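Local coordinates for MAR1 Ribonuclease (Caenorhabditis elegans, PDB 2B34), which acts as a ribonuclease and belongs to the isochorismatase family of hydrolases, at the interface of chains A and B. Sequence-based numbering; all coordinates share one arbitrary frame. Chains: chain A/B, MAR1 Ribonuclease.

Contact 1: the interface of chains A and B. Residues chain A 133, 158, 160, 193; chain B 142-143, 146, 150.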
loop_
_atom_site.group_PDB
_atom_site.type_symbol
_atom_site.label_atom_id
_atom_site.label_comp_id
_atom_site.label_asym_id
_atom_site.label_seq_id
_atom_site.Cartn_x
_atom_site.Cartn_y
_atom_site.Cartn_z
ATOM N N VAL A 133 -7.581 -5.906 -12.147
ATOM C CA VAL A 133 -6.510 -4.957 -12.467
ATOM C C VAL A 133 -5.816 -5.213 -13.812
ATOM O O VAL A 133 -5.336 -4.276 -14.454
ATOM C CB VAL A 133 -5.455 -4.857 -11.316
ATOM C CG1 VAL A 133 -6.098 -4.338 -10.030
ATOM C CG2 VAL A 133 -4.755 -6.195 -11.073
ATOM N N LEU A 158 -8.841 -5.320 -5.175
ATOM C CA LEU A 158 -7.967 -5.325 -6.335
ATOM C C LEU A 158 -7.544 -6.753 -6.640
ATOM O O LEU A 158 -6.644 -7.302 -6.005
ATOM C CB LEU A 158 -6.748 -4.423 -6.107
ATOM C CG LEU A 158 -6.997 -2.961 -5.713
ATOM C CD1 LEU A 158 -5.675 -2.268 -5.380
ATOM C CD2 LEU A 158 -7.757 -2.197 -6.800
ATOM N N THR A 160 -7.190 -10.144 -9.764
ATOM C CA THR A 160 -6.752 -10.437 -11.128
ATOM C C THR A 160 -7.706 -11.412 -11.806
ATOM O O THR A 160 -8.492 -12.094 -11.137
ATOM C CB THR A 160 -5.316 -10.997 -11.175
ATOM O OG1 THR A 160 -5.225 -12.161 -10.344
ATOM C CG2 THR A 160 -4.311 -9.956 -10.699
ATOM N N LEU A 193 2.272 -4.255 -13.973
ATOM C CA LEU A 193 1.770 -3.924 -12.637
ATOM C C LEU A 193 2.730 -4.272 -11.493
ATOM O O LEU A 193 2.598 -3.748 -10.389
ATOM C CB LEU A 193 0.413 -4.591 -12.403
ATOM C CG LEU A 193 -0.763 -4.041 -13.216
ATOM C CD1 LEU A 193 -1.928 -5.017 -13.198
ATOM C CD2 LEU A 193 -1.192 -2.653 -12.721
ATOM N N THR B 142 2.061 -11.037 -11.454
ATOM C CA THR B 142 0.909 -10.167 -11.216
ATOM C C THR B 142 -0.088 -10.806 -10.248
ATOM O O THR B 142 -0.541 -10.152 -9.310
ATOM C CB THR B 142 0.222 -9.754 -12.541
ATOM O OG1 THR B 142 1.179 -9.104 -13.390
ATOM C CG2 THR B 142 -0.945 -8.800 -12.285
ATOM N N ASP B 143 -0.410 -12.078 -10.476
ATOM C CA ASP B 143 -1.331 -12.821 -9.609
ATOM C C ASP B 143 -0.812 -12.879 -8.180
ATOM O O ASP B 143 -1.572 -12.679 -7.237
ATOM C CB ASP B 143 -1.548 -14.245 -10.129
ATOM C CG ASP B 143 -2.447 -14.297 -11.345
ATOM O OD1 ASP B 143 -3.304 -13.402 -11.511
ATOM O OD2 ASP B 143 -2.300 -15.246 -12.136
ATOM N N PHE B 146 -0.904 -9.179 -6.454
ATOM C CA PHE B 146 -2.231 -8.716 -6.037
ATOM C C PHE B 146 -2.944 -9.673 -5.085
ATOM O O PHE B 146 -3.870 -9.273 -4.371
ATOM C CB PHE B 146 -3.093 -8.355 -7.251
ATOM C CG PHE B 146 -2.723 -7.033 -7.864
ATOM C CD1 PHE B 146 -3.284 -5.853 -7.387
ATOM C CD2 PHE B 146 -1.779 -6.964 -8.888
ATOM C CE1 PHE B 146 -2.931 -4.617 -7.939
ATOM C CE2 PHE B 146 -1.414 -5.734 -9.440
ATOM C CZ PHE B 146 -1.994 -4.562 -8.965
ATOM N N GLN B 150 -4.815 -8.387 -1.853
ATOM C CA GLN B 150 -6.138 -8.901 -1.477
ATOM C C GLN B 150 -6.151 -9.457 -0.057
ATOM O O GLN B 150 -7.061 -9.176 0.721
ATOM C CB GLN B 150 -6.584 -9.991 -2.450
ATOM C CG GLN B 150 -7.126 -9.462 -3.755
ATOM C CD GLN B 150 -7.153 -10.513 -4.838
ATOM O OE1 GLN B 150 -8.198 -11.084 -5.136
ATOM N NE2 GLN B 150 -5.992 -10.782 -5.432
HETATM O O HOH W 1 -4.444 -12.018 -7.620
HETATM O O HOH W 2 1.329 -6.853 -14.864
#
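B:Phe146 and A:Thr160 bury the most surface here: the phenylalanine points off helix 141-154 of chain B into an apolar pocket of chain A, and the threonine ties the start of that helix down beside it. One face of the B:Phe146 ring lies against A:Val133, whose CG2 methyl sits over the ring centre, 3.6 Å from the centroid, in a CH-pi contact. The valine and the phenylalanine reach toward each other from opposite directions. A:Leu193 comes in roughly at a right angle to the phenylalanine, and its CB meets CE2 of B:Phe146 at 3.7 Å, at the edge of the ring and in its plane. At another part of the rim, A:Leu158 CB lies 4.0 Å from B:Phe146 CD1. Hemmed in at face and edge, the ring should have little freedom to turn.

A:Thr160 splits its work between two branches. With chi1 at 56°, OG1 lies between the backbone N and the carbonyl carbon and donates a 2.6 Å hydrogen bond to carboxylate OD1 of B:Asp143. The hydroxyl reaches that oxygen on its anti side, 28° out of the carboxylate plane. The CG2 methyl turns instead to the apolar side, 3.9 Å from CG2 of B:Thr142 and near CB of B:Phe146. Water 1 joins the threonine hydroxyl to B:Asp143 O and B:Gln150 NE2, while water 2 bridges A:Leu193 N and B:Thr142 OG1. Within the helix, the B:Gln150 amide turns back on the backbone: NE2 donates to B:Phe146 O at 2.8 Å, approaching from above the carbonyl plane, 63° out of it.

Contact 2: the interface of chains A and B. Residues chain A 170-173, 177; chain B 59, 85-87.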
loop_
_atom_site.group_PDB
_atom_site.type_symbol
_atom_site.label_atom_id
_atom_site.label_comp_id
_atom_site.label_asym_id
_atom_site.label_seq_id
_atom_site.Cartn_x
_atom_site.Cartn_y
_atom_site.Cartn_z
ATOM N N GLY A 170 -14.329 -22.300 -7.076
ATOM C CA GLY A 170 -14.052 -22.809 -5.730
ATOM C C GLY A 170 -13.218 -24.076 -5.650
ATOM O O GLY A 170 -12.589 -24.337 -4.624
ATOM N N GLY A 171 -13.212 -24.858 -6.728
ATOM C CA GLY A 171 -12.470 -26.115 -6.774
ATOM C C GLY A 171 -12.434 -26.750 -8.154
ATOM O O GLY A 171 -13.106 -26.289 -9.076
ATOM N N SER A 172 -11.643 -27.814 -8.286
ATOM C CA SER A 172 -11.473 -28.511 -9.558
ATOM C C SER A 172 -12.615 -29.493 -9.870
ATOM O O SER A 172 -12.698 -30.028 -10.982
ATOM C CB SER A 172 -10.113 -29.220 -9.601
ATOM O OG SER A 172 -9.960 -30.107 -8.508
ATOM N N ASP A 173 -13.490 -29.715 -8.891
ATOM C CA ASP A 173 -14.653 -30.587 -9.069
ATOM C C ASP A 173 -15.936 -29.835 -9.450
ATOM O O ASP A 173 -17.005 -30.442 -9.563
ATOM C CB ASP A 173 -14.882 -31.458 -7.822
ATOM C CG ASP A 173 -14.034 -32.728 -7.821
ATOM O OD1 ASP A 173 -13.367 -33.024 -8.841
ATOM O OD2 ASP A 173 -14.041 -33.438 -6.791
ATOM N N PHE A 177 -15.561 -26.418 -14.266
ATOM C CA PHE A 177 -14.137 -26.126 -14.052
ATOM C C PHE A 177 -13.276 -26.317 -15.304
ATOM O O PHE A 177 -12.467 -25.452 -15.640
ATOM C CB PHE A 177 -13.565 -26.945 -12.889
ATOM C CG PHE A 177 -12.064 -26.905 -12.802
ATOM C CD1 PHE A 177 -11.412 -25.792 -12.277
ATOM C CD2 PHE A 177 -11.301 -27.977 -13.258
ATOM C CE1 PHE A 177 -10.024 -25.748 -12.202
ATOM C CE2 PHE A 177 -9.913 -27.943 -13.187
ATOM C CZ PHE A 177 -9.273 -26.827 -12.655
ATOM N N GLN B 59 -3.440 -30.802 -3.555
ATOM C CA GLN B 59 -4.499 -30.607 -4.525
ATOM C C GLN B 59 -4.274 -31.568 -5.684
ATOM O O GLN B 59 -3.216 -31.534 -6.314
ATOM C CB GLN B 59 -4.496 -29.156 -5.014
ATOM C CG GLN B 59 -5.448 -28.850 -6.175
ATOM C CD GLN B 59 -6.901 -28.684 -5.755
ATOM O OE1 GLN B 59 -7.803 -28.728 -6.596
ATOM N NE2 GLN B 59 -7.135 -28.482 -4.464
ATOM N N THR B 85 -9.866 -31.352 -3.502
ATOM C CA THR B 85 -10.128 -30.781 -4.824
ATOM C C THR B 85 -10.525 -29.313 -4.678
ATOM O O THR B 85 -10.347 -28.513 -5.598
ATOM C CB THR B 85 -11.238 -31.538 -5.572
ATOM O OG1 THR B 85 -12.427 -31.551 -4.774
ATOM C CG2 THR B 85 -10.811 -32.971 -5.875
ATOM N N LYS B 86 -11.069 -28.972 -3.511
ATOM C CA LYS B 86 -11.405 -27.592 -3.175
ATOM C C LYS B 86 -10.122 -26.785 -2.977
ATOM O O LYS B 86 -9.130 -27.304 -2.463
ATOM C CB LYS B 86 -12.276 -27.553 -1.915
ATOM C CG LYS B 86 -13.562 -28.367 -2.050
ATOM C CD LYS B 86 -14.260 -28.587 -0.717
ATOM C CE LYS B 86 -15.449 -29.537 -0.864
ATOM N NZ LYS B 86 -15.031 -30.948 -1.138
ATOM N N PHE B 87 -10.138 -25.522 -3.394
ATOM C CA PHE B 87 -8.928 -24.697 -3.338
ATOM C C PHE B 87 -8.505 -24.342 -1.908
ATOM O O PHE B 87 -7.317 -24.397 -1.570
ATOM C CB PHE B 87 -9.061 -23.453 -4.230
ATOM C CG PHE B 87 -9.259 -23.774 -5.693
ATOM C CD1 PHE B 87 -8.558 -24.823 -6.295
ATOM C CD2 PHE B 87 -10.131 -23.024 -6.472
ATOM C CE1 PHE B 87 -8.736 -25.124 -7.641
ATOM C CE2 PHE B 87 -10.315 -23.316 -7.824
ATOM C CZ PHE B 87 -9.618 -24.368 -8.409
HETATM O O HOH W 3 -13.991 -28.919 -5.838
#
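A:Gly170 and A:Gly171 run antiparallel to B:Thr85, B:Lys86 and B:Phe87, forming a short beta bridge between A:Gly171 and B:Lys86. B:Phe87 N donates a nearly straight hydrogen bond to A:Gly170 O at 3.0 Å, and A:Ser172 N returns one to B:Thr85 O at 3.1 Å.

The tight part is the ring of B:Phe87, laid with one face against the glycine backbone: A:Gly171 CA sits over it at 3.7 Å from the centroid, a CH-pi contact. A:Phe177 touches the far rim only lightly and obliquely, its CE1 4.1 Å from B:Phe87 CZ; within chain A, one face of its own ring is covered by A:Ser172 CA. The serine hydroxyl, set between the backbone N and the carbonyl carbon by chi1 of 56°, donates to side-chain amide oxygen OE1 of B:Gln59 at 3.2 Å. NE2 of that amide donates to B:Lys86 O in a bent bond, so both its polar atoms have a partner, which should fix its flip.

Toward A:Asp173 the contact is looser. Its side chain crosses B:Thr85 at about a right angle, and the bond from B:Thr85 OG1 to carboxylate OD2 of A:Asp173 is weak. Water 3 links A:Asp173 N to the same threonine hydroxyl. B:Lys86 NZ stays 6.3 Å from A:Asp173 OD2, too far for a salt bridge. Mainly through backbone pairing, the site joins a loop of each subunit and probably helps to hold the assembled copies together.

The C-alpha centres of contact 1 and contact 2 lie about 21 Å apart along one interface, and they have no residue in common. In contact 1 chain B supplies helix 141-154; in contact 2 it offers the loop after strand 81-84 and the end of strand 54-59. On chain A, helix 161-169 spans the gap, starting just after A:Thr160 and ending just before A:Gly170. Two separated attachments, one mostly side-chain packing and one mostly backbone pairing, probably limit rocking of the subunits. The pairing is not an exact two-fold, and the four-copy assembly may not be the one formed in solution.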